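Local coordinates for protein HTH-type transcriptional activator AmpR (Citrobacter freundii, PDB 3KOS) that regulates transcription of the AmpC beta-lactamase gene as a LysR-type activator, and is represented here by its effector-binding domain, at residues Lys35-His40 with Ser200-Gly205; Asp53-Gly58 with Thr185-Arg190; Ile63-Gly68 with Cys79-Ser84. One frame throughout, in Å; residues are numbered along the deposited sequence.

Interaction 1 (Lys35-His40 with Ser200-Gly205); sequences KRSYPH and SRWLTG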
loop_
_atom_site.group_PDB
_atom_site.type_symbol
_atom_site.label_atom_id
_atom_site.label_comp_id
_atom_site.label_asym_id
_atom_site.label_seq_id
_atom_site.Cartn_x
_atom_site.Cartn_y
_atom_site.Cartn_z
ATOM N N LYS A 35 23.069 -5.626 5.424
ATOM C CA LYS A 35 24.191 -4.739 5.119
ATOM C C LYS A 35 25.429 -5.139 5.921
ATOM O O LYS A 35 26.553 -5.124 5.402
ATOM C CB LYS A 35 23.827 -3.277 5.399
ATOM N N ARG A 36 25.215 -5.495 7.185
ATOM C CA ARG A 36 26.307 -5.991 8.029
ATOM C C ARG A 36 26.991 -7.218 7.426
ATOM O O ARG A 36 28.220 -7.292 7.378
ATOM C CB ARG A 36 25.806 -6.328 9.434
ATOM C CG ARG A 36 26.881 -6.985 10.308
ATOM C CD ARG A 36 26.360 -7.367 11.695
ATOM N NE ARG A 36 27.450 -7.924 12.501
ATOM C CZ ARG A 36 27.755 -9.214 12.557
ATOM N NH1 ARG A 36 27.047 -10.100 11.861
ATOM N NH2 ARG A 36 28.780 -9.622 13.305
ATOM N N SER A 37 26.203 -8.179 6.957
ATOM C CA SER A 37 26.767 -9.425 6.440
ATOM C C SER A 37 27.345 -9.324 5.031
ATOM O O SER A 37 28.285 -10.034 4.704
ATOM C CB SER A 37 25.729 -10.548 6.475
ATOM O OG SER A 37 25.421 -10.914 7.804
ATOM N N TYR A 38 26.777 -8.463 4.192
ATOM C CA TYR A 38 27.194 -8.406 2.790
ATOM C C TYR A 38 27.292 -6.975 2.287
ATOM O O TYR A 38 26.526 -6.563 1.416
ATOM C CB TYR A 38 26.220 -9.201 1.907
ATOM C CG TYR A 38 26.181 -10.664 2.248
ATOM C CD1 TYR A 38 25.191 -11.181 3.073
ATOM C CD2 TYR A 38 27.162 -11.528 1.778
ATOM C CE1 TYR A 38 25.164 -12.526 3.398
ATOM C CE2 TYR A 38 27.147 -12.867 2.098
ATOM C CZ TYR A 38 26.148 -13.361 2.906
ATOM O OH TYR A 38 26.142 -14.698 3.221
ATOM N N PRO A 39 28.242 -6.207 2.831
ATOM C CA PRO A 39 28.381 -4.793 2.473
ATOM C C PRO A 39 28.727 -4.584 0.999
ATOM O O PRO A 39 28.595 -3.471 0.506
ATOM C CB PRO A 39 29.546 -4.327 3.353
ATOM C CG PRO A 39 30.300 -5.578 3.665
ATOM C CD PRO A 39 29.260 -6.628 3.810
ATOM N N HIS A 40 29.165 -5.634 0.317
ATOM C CA HIS A 40 29.607 -5.526 -1.071
ATOM C C HIS A 40 28.456 -5.592 -2.065
ATOM O O HIS A 40 28.676 -5.499 -3.272
ATOM C CB HIS A 40 30.607 -6.643 -1.390
ATOM C CG HIS A 40 30.064 -8.021 -1.160
ATOM N ND1 HIS A 40 29.917 -8.562 0.100
ATOM C CD2 HIS A 40 29.619 -8.961 -2.030
ATOM C CE1 HIS A 40 29.417 -9.782 -0.005
ATOM N NE2 HIS A 40 29.228 -10.048 -1.287
ATOM N N SER A 200 19.601 -14.567 -0.714
ATOM C CA SER A 200 18.661 -15.647 -0.393
ATOM C C SER A 200 19.083 -16.417 0.839
ATOM O O SER A 200 18.255 -16.733 1.697
ATOM C CB SER A 200 18.547 -16.643 -1.544
ATOM O OG SER A 200 17.936 -16.038 -2.651
ATOM N N ARG A 201 20.370 -16.749 0.915
ATOM C CA ARG A 201 20.876 -17.472 2.076
ATOM C C ARG A 201 20.729 -16.639 3.341
ATOM O O ARG A 201 20.330 -17.153 4.390
ATOM C CB ARG A 201 22.347 -17.883 1.891
ATOM C CG ARG A 201 22.580 -18.947 0.829
ATOM C CD ARG A 201 23.929 -19.665 1.028
ATOM N NE ARG A 201 25.064 -18.743 1.086
ATOM C CZ ARG A 201 25.925 -18.538 0.088
ATOM N NH1 ARG A 201 25.799 -19.200 -1.061
ATOM N NH2 ARG A 201 26.923 -17.678 0.246
ATOM N N TRP A 202 21.059 -15.355 3.248
ATOM C CA TRP A 202 20.941 -14.475 4.402
ATOM C C TRP A 202 19.497 -14.410 4.908
ATOM O O TRP A 202 19.238 -14.516 6.111
ATOM C CB TRP A 202 21.406 -13.062 4.066
ATOM C CG TRP A 202 20.944 -12.080 5.098
ATOM C CD1 TRP A 202 21.501 -11.864 6.329
ATOM C CD2 TRP A 202 19.817 -11.202 5.006
ATOM N NE1 TRP A 202 20.793 -10.902 7.003
ATOM C CE2 TRP A 202 19.751 -10.482 6.217
ATOM C CE3 TRP A 202 18.857 -10.954 4.017
ATOM C CZ2 TRP A 202 18.763 -9.525 6.465
ATOM C CZ3 TRP A 202 17.870 -10.001 4.265
ATOM C CH2 TRP A 202 17.830 -9.304 5.480
ATOM N N LEU A 203 18.562 -14.226 3.987
ATOM C CA LEU A 203 17.162 -14.007 4.371
ATOM C C LEU A 203 16.529 -15.265 4.980
ATOM O O LEU A 203 15.942 -15.217 6.056
ATOM C CB LEU A 203 16.346 -13.498 3.177
ATOM C CG LEU A 203 14.881 -13.131 3.453
ATOM C CD1 LEU A 203 14.749 -12.213 4.670
ATOM C CD2 LEU A 203 14.273 -12.478 2.215
ATOM N N THR A 204 16.650 -16.397 4.301
ATOM C CA THR A 204 16.119 -17.629 4.870
ATOM C C THR A 204 16.808 -17.905 6.214
ATOM O O THR A 204 16.192 -18.401 7.155
ATOM C CB THR A 204 16.275 -18.819 3.911
ATOM O OG1 THR A 204 17.638 -18.917 3.505
ATOM C CG2 THR A 204 15.409 -18.629 2.677
ATOM N N GLY A 205 18.079 -17.544 6.313
ATOM C CA GLY A 205 18.820 -17.739 7.543
ATOM C C GLY A 205 18.337 -16.861 8.680
ATOM O O GLY A 205 18.160 -17.324 9.805
HETATM O O HOH W 1 28.766 -16.263 2.479
#
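S37, in the last turn of helix 20-37, comes first along the chain, and its OG lies 4.3 Å from CD1 of W202, a loose approach that meets the indole obliquely. The CA atoms of S37 and W202, at 8.0 Å, are the nearest such pair between the two segments. Y38, the first residue to leave helical backbone angles, carries most of the apolar contact: its CE1 rests 3.9 Å from CB of W202. The phenol reaches there because CG stands anti to the carbonyl carbon (chi1 -62°). In the LysR effector-binding domain, of the periplasmic-binding-protein clan, this joins the C-terminal end of helix 20-37 to the late helix 194-209. W202 turns its indole along the earlier helix, where it touches L27 and L30, meets the F34 ring and hydrogen-bonds D33 through NE1. Farther out on Y38, one water links this residue to R201 of helix 194-209: it lies in the plane of the ring, 3.1 Å from Y38 OH, and accepts from R201 NH2 at 3.2 Å. Direct approach of that hydroxyl to R201 NH2 is longer, 4.3 Å. Past P39, H40 sets its CE1 at the edge of the Y38 ring, in plane, while its NE2 hydrogen-bonds E198, one turn before W202.

Interaction 2 (Asp53-Gly58 with Thr185-Arg190); sequences DPAAEG and TRLQSR
L187 meets the short helix 54-57 with one methyl branch: CD1 lies 3.9 Å from CB of A55 and 4.2 Å from CB of P54, and CG comes equally near that proline carbon, so the leucine end sits against the first turn. A second touch comes from R190, whose guanidinium approaches the carbonyl of G58 obliquely, NH2 standing 3.6 Å from G58 O. Its chain starts with CG anti to the backbone N and then bends at chi2 (86°), which brings the group beside G58, at the helix end. The firmer partner of NH2 is D60, with which it forms a salt bridge.

Behind these contacts, each partner is shaped locally. D53 is the N-cap: its OD1 accepts from A56 N at 3.1 Å along a nearly straight bond (172°), the N-H arriving from above the carboxylate plane. E57 N to D53 O spans the single turn; at its end G58, with positive phi, gives its N to A55 O as part of a Schellman motif. On the other side, L187 to R190 form a type I beta turn, tied by R190 N to L187 O at 2.8 Å. R186 braces this turn from outside, giving NH1 to R190 O at 2.7 Å, nearly within its guanidinium plane, while NH2 forms a salt bridge with D74.

An N-capped helix closed by a Schellman motif thus lies on the beta-alpha-beta crossover from strand 41-48 to strand 61-66, resting at the surface against the turn leaving strand 181-187.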
loop_
_atom_site.group_PDB
_atom_site.type_symbol
_atom_site.label_atom_id
_atom_site.label_comp_id
_atom_site.label_asym_id
_atom_site.label_seq_id
_atom_site.Cartn_x
_atom_site.Cartn_y
_atom_site.Cartn_z
ATOM N N ASP A 53 5.428 -8.088 -12.804
ATOM C CA ASP A 53 6.024 -8.800 -13.919
ATOM C C ASP A 53 7.525 -8.605 -13.810
ATOM O O ASP A 53 8.052 -7.565 -14.217
ATOM C CB ASP A 53 5.518 -8.213 -15.234
ATOM C CG ASP A 53 5.991 -8.991 -16.445
ATOM O OD1 ASP A 53 7.103 -9.564 -16.400
ATOM O OD2 ASP A 53 5.249 -9.016 -17.450
ATOM N N PRO A 54 8.222 -9.598 -13.239
ATOM C CA PRO A 54 9.663 -9.469 -12.992
ATOM C C PRO A 54 10.448 -9.141 -14.254
ATOM O O PRO A 54 11.348 -8.298 -14.224
ATOM C CB PRO A 54 10.067 -10.858 -12.480
ATOM C CG PRO A 54 8.830 -11.519 -12.069
ATOM C CD PRO A 54 7.685 -10.901 -12.813
ATOM N N ALA A 55 10.118 -9.804 -15.359
ATOM C CA ALA A 55 10.855 -9.573 -16.596
ATOM C C ALA A 55 10.717 -8.114 -17.017
ATOM O O ALA A 55 11.699 -7.459 -17.340
ATOM C CB ALA A 55 10.365 -10.504 -17.703
ATOM N N ALA A 56 9.481 -7.618 -16.997
ATOM C CA ALA A 56 9.192 -6.242 -17.373
ATOM C C ALA A 56 9.939 -5.244 -16.494
ATOM O O ALA A 56 10.405 -4.215 -16.975
ATOM C CB ALA A 56 7.686 -5.979 -17.319
ATOM N N GLU A 57 10.060 -5.550 -15.205
ATOM C CA GLU A 57 10.727 -4.636 -14.284
ATOM C C GLU A 57 12.220 -4.904 -14.161
ATOM O O GLU A 57 12.921 -4.192 -13.451
ATOM C CB GLU A 57 10.068 -4.672 -12.902
ATOM C CG GLU A 57 8.660 -4.112 -12.898
ATOM C CD GLU A 57 8.127 -3.850 -11.492
ATOM O OE1 GLU A 57 8.922 -3.873 -10.520
ATOM O OE2 GLU A 57 6.907 -3.616 -11.363
ATOM N N GLY A 58 12.707 -5.920 -14.869
ATOM C CA GLY A 58 14.115 -6.267 -14.810
ATOM C C GLY A 58 14.570 -6.648 -13.411
ATOM O O GLY A 58 15.683 -6.321 -12.993
ATOM N N THR A 185 11.198 -15.593 -5.417
ATOM C CA THR A 185 11.150 -16.298 -6.693
ATOM C C THR A 185 12.069 -15.685 -7.744
ATOM O O THR A 185 12.249 -14.465 -7.797
ATOM C CB THR A 185 9.691 -16.415 -7.244
ATOM O OG1 THR A 185 9.208 -15.135 -7.677
ATOM C CG2 THR A 185 8.767 -16.958 -6.173
ATOM N N ARG A 186 12.657 -16.557 -8.563
ATOM C CA ARG A 186 13.498 -16.157 -9.684
ATOM C C ARG A 186 12.878 -16.766 -10.936
ATOM O O ARG A 186 12.546 -17.951 -10.951
ATOM C CB ARG A 186 14.920 -16.724 -9.479
ATOM C CG ARG A 186 15.872 -16.535 -10.643
ATOM C CD ARG A 186 17.187 -17.323 -10.440
ATOM N NE ARG A 186 16.962 -18.764 -10.302
ATOM C CZ ARG A 186 16.978 -19.618 -11.322
ATOM N NH1 ARG A 186 17.217 -19.179 -12.549
ATOM N NH2 ARG A 186 16.763 -20.908 -11.118
ATOM N N LEU A 187 12.691 -15.968 -11.978
ATOM C CA LEU A 187 12.277 -16.547 -13.256
ATOM C C LEU A 187 13.318 -17.588 -13.625
ATOM O O LEU A 187 14.509 -17.339 -13.489
ATOM C CB LEU A 187 12.220 -15.481 -14.347
ATOM C CG LEU A 187 11.031 -14.526 -14.283
ATOM C CD1 LEU A 187 11.057 -13.578 -15.471
ATOM C CD2 LEU A 187 9.732 -15.324 -14.251
ATOM N N GLN A 188 12.884 -18.751 -14.088
ATOM C CA GLN A 188 13.842 -19.789 -14.449
ATOM C C GLN A 188 14.812 -19.308 -15.520
ATOM O O GLN A 188 15.938 -19.787 -15.603
ATOM C CB GLN A 188 13.136 -21.083 -14.860
ATOM C CG GLN A 188 12.446 -21.763 -13.684
ATOM C CD GLN A 188 12.091 -23.214 -13.945
ATOM O OE1 GLN A 188 11.679 -23.582 -15.052
ATOM N NE2 GLN A 188 12.237 -24.049 -12.915
ATOM N N SER A 189 14.390 -18.329 -16.313
ATOM C CA SER A 189 15.245 -17.792 -17.368
ATOM C C SER A 189 16.184 -16.684 -16.894
ATOM O O SER A 189 16.988 -16.180 -17.673
ATOM C CB SER A 189 14.392 -17.282 -18.529
ATOM O OG SER A 189 13.508 -16.270 -18.088
ATOM N N ARG A 190 16.080 -16.298 -15.625
ATOM C CA ARG A 190 16.944 -15.256 -15.072
ATOM C C ARG A 190 18.168 -15.909 -14.430
ATOM O O ARG A 190 18.028 -16.778 -13.572
ATOM C CB ARG A 190 16.190 -14.437 -14.019
ATOM C CG ARG A 190 16.973 -13.248 -13.454
ATOM C CD ARG A 190 16.828 -12.011 -14.321
ATOM N NE ARG A 190 17.611 -10.877 -13.834
ATOM C CZ ARG A 190 17.506 -9.639 -14.311
ATOM N NH1 ARG A 190 16.635 -9.371 -15.283
ATOM N NH2 ARG A 190 18.255 -8.661 -13.814
#

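Interaction 3 (Ile63-Gly68 with Cys79-Ser84); sequences IRYGGG and CSALMS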
loop_
_atom_site.group_PDB
_atom_site.type_symbol
_atom_site.label_atom_id
_atom_site.label_comp_id
_atom_site.label_asym_id
_atom_site.label_seq_id
_atom_site.Cartn_x
_atom_site.Cartn_y
_atom_site.Cartn_z
ATOM N N ILE A 63 9.823 -10.924 -4.168
ATOM C CA ILE A 63 9.286 -11.480 -2.937
ATOM C C ILE A 63 7.785 -11.264 -2.999
ATOM O O ILE A 63 7.336 -10.161 -3.274
ATOM C CB ILE A 63 9.906 -10.846 -1.698
ATOM C CG1 ILE A 63 11.391 -11.257 -1.614
ATOM C CG2 ILE A 63 9.137 -11.294 -0.459
ATOM C CD1 ILE A 63 12.163 -10.601 -0.468
ATOM N N ARG A 64 7.024 -12.335 -2.788
ATOM C CA ARG A 64 5.599 -12.312 -3.061
ATOM C C ARG A 64 4.821 -13.231 -2.132
ATOM O O ARG A 64 5.392 -14.106 -1.471
ATOM C CB ARG A 64 5.358 -12.743 -4.512
ATOM C CG ARG A 64 5.707 -14.189 -4.767
ATOM C CD ARG A 64 6.177 -14.386 -6.206
ATOM N NE ARG A 64 5.215 -13.859 -7.166
ATOM C CZ ARG A 64 5.420 -13.820 -8.478
ATOM N NH1 ARG A 64 4.491 -13.318 -9.286
ATOM N NH2 ARG A 64 6.556 -14.283 -8.980
ATOM N N TYR A 65 3.505 -13.038 -2.111
ATOM C CA TYR A 65 2.601 -13.874 -1.338
ATOM C C TYR A 65 1.948 -14.866 -2.285
ATOM O O TYR A 65 1.469 -14.481 -3.351
ATOM C CB TYR A 65 1.512 -12.998 -0.713
ATOM C CG TYR A 65 0.398 -13.738 0.009
ATOM C CD1 TYR A 65 -0.746 -14.143 -0.671
ATOM C CD2 TYR A 65 0.473 -13.993 1.376
ATOM C CE1 TYR A 65 -1.782 -14.795 -0.017
ATOM C CE2 TYR A 65 -0.563 -14.647 2.044
ATOM C CZ TYR A 65 -1.689 -15.037 1.334
ATOM O OH TYR A 65 -2.720 -15.682 1.969
ATOM N N GLY A 66 1.922 -16.139 -1.900
ATOM C CA GLY A 66 1.272 -17.134 -2.728
ATOM C C GLY A 66 1.514 -18.562 -2.284
ATOM O O GLY A 66 1.873 -18.816 -1.130
ATOM N N GLY A 67 1.334 -19.492 -3.220
ATOM C CA GLY A 67 1.344 -20.908 -2.900
ATOM C C GLY A 67 2.603 -21.645 -3.312
ATOM O O GLY A 67 2.721 -22.852 -3.080
ATOM N N GLY A 68 3.545 -20.928 -3.921
ATOM C CA GLY A 68 4.829 -21.500 -4.280
ATOM C C GLY A 68 4.833 -22.273 -5.591
ATOM O O GLY A 68 5.835 -22.889 -5.955
ATOM N N CYS A 79 8.561 -17.536 4.742
ATOM C CA CYS A 79 7.907 -17.666 6.038
ATOM C C CYS A 79 6.395 -17.762 5.876
ATOM O O CYS A 79 5.844 -17.450 4.809
ATOM C CB CYS A 79 8.275 -16.491 6.957
ATOM S SG CYS A 79 7.536 -14.891 6.466
ATOM N N SER A 80 5.728 -18.193 6.939
ATOM C CA SER A 80 4.281 -18.360 6.899
ATOM C C SER A 80 3.568 -17.012 6.948
ATOM O O SER A 80 4.169 -15.990 7.285
ATOM C CB SER A 80 3.823 -19.252 8.056
ATOM O OG SER A 80 4.222 -18.692 9.297
ATOM N N ALA A 81 2.274 -17.028 6.633
ATOM C CA ALA A 81 1.478 -15.816 6.557
ATOM C C ALA A 81 0.061 -16.078 7.053
ATOM O O ALA A 81 -0.915 -15.649 6.434
ATOM C CB ALA A 81 1.465 -15.284 5.119
ATOM N N LEU A 82 -0.042 -16.781 8.180
ATOM C CA LEU A 82 -1.338 -17.110 8.762
ATOM C C LEU A 82 -2.178 -15.861 9.006
ATOM O O LEU A 82 -1.694 -14.870 9.549
ATOM C CB LEU A 82 -1.158 -17.874 10.071
ATOM C CG LEU A 82 -0.378 -19.187 9.935
ATOM C CD1 LEU A 82 -0.390 -19.944 11.259
ATOM C CD2 LEU A 82 -0.979 -20.038 8.832
HETATM N N MSE A 83 -3.443 -15.926 8.608
HETATM C CA MSE A 83 -4.333 -14.769 8.679
HETATM C C MSE A 83 -5.405 -14.891 9.744
HETATM O O MSE A 83 -5.918 -15.979 10.012
HETATM C CB MSE A 83 -5.022 -14.553 7.341
HETATM C CG MSE A 83 -4.056 -14.338 6.205
HETATM SE SE MSE A 83 -5.024 -14.170 4.518
HETATM C CE MSE A 83 -6.836 -14.400 5.166
ATOM N N SER A 84 -5.761 -13.754 10.331
ATOM C CA SER A 84 -6.787 -13.714 11.356
ATOM C C SER A 84 -7.438 -12.330 11.314
ATOM O O SER A 84 -6.854 -11.387 10.776
ATOM C CB SER A 84 -6.137 -13.984 12.719
ATOM O OG SER A 84 -7.099 -14.285 13.712
HETATM O O HOH W 2 -2.128 -16.939 4.316
#
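Strands 61-66 and 73-86 run in the same direction but are not sheet neighbours, since strand 181-187 lies antiparallel between them; the nearest CA atoms of the two segments are those of Y65 and A81, 8.2 Å apart, and side chains with one water bridge that gap. Y65 does the reaching. With CG anti to the backbone N (chi1 174°), its ring extends toward strand 73-86, and CE2 comes to 3.7 Å from CB of A81. That methyl sits at the ring edge, near its plane, so the contact is edge-on and not a stack on the aromatic face. At the end of the same ring, OH lies 3.8 Å from SE of M83, a selenomethionine whose chain runs roughly perpendicular to the tyrosine. The M83 chain bends at chi3, where CE nearly eclipses CB (-1°), a probably strained torsion.

The phenol is also held through its polar end: OH donates to a water at 2.7 Å, and the same water donates to A81 O at 2.8 Å. This fixes the direction of the hydroxyl proton and ties the tyrosine to a backbone carbonyl in the short break of strand 73-86. The Y65 side chain also lies about 4 Å from a bound buffer molecule, MES, consistent with a position lining the effector pocket expected in this family, although that ligand probably came from the crystallisation liquor.

Around this buried contact, Y65 N donates to N50 OD1 and the tyrosine side chain touches L179. A81 packs on Y182 of the intervening strand 181-187 and on P156, and M83 reaches I154 and P156 of strand 153-156, the outermost on that side within the chain.

From the N terminus, the end of helix 20-37 and the residues after it form the first segment of interaction 1, a loop closed only at helix 194-209, 160 residues on. Interaction 2 opens next at helix 54-57 and closes at the end of strand 181-187, nested inside that span. Interaction 3 is innermost, joining strands 61-66 and 73-86 across 11 residues. None cross. Interactions 2 and 3 meet at T185 OG1 and R64 NH2, a probable hydrogen bond, and share the mixed sheet; L203 CD2 packs on I63 CD1 to connect interactions 1 and 3. Together they tie the paired helices, the surface crossover and the sheet centre.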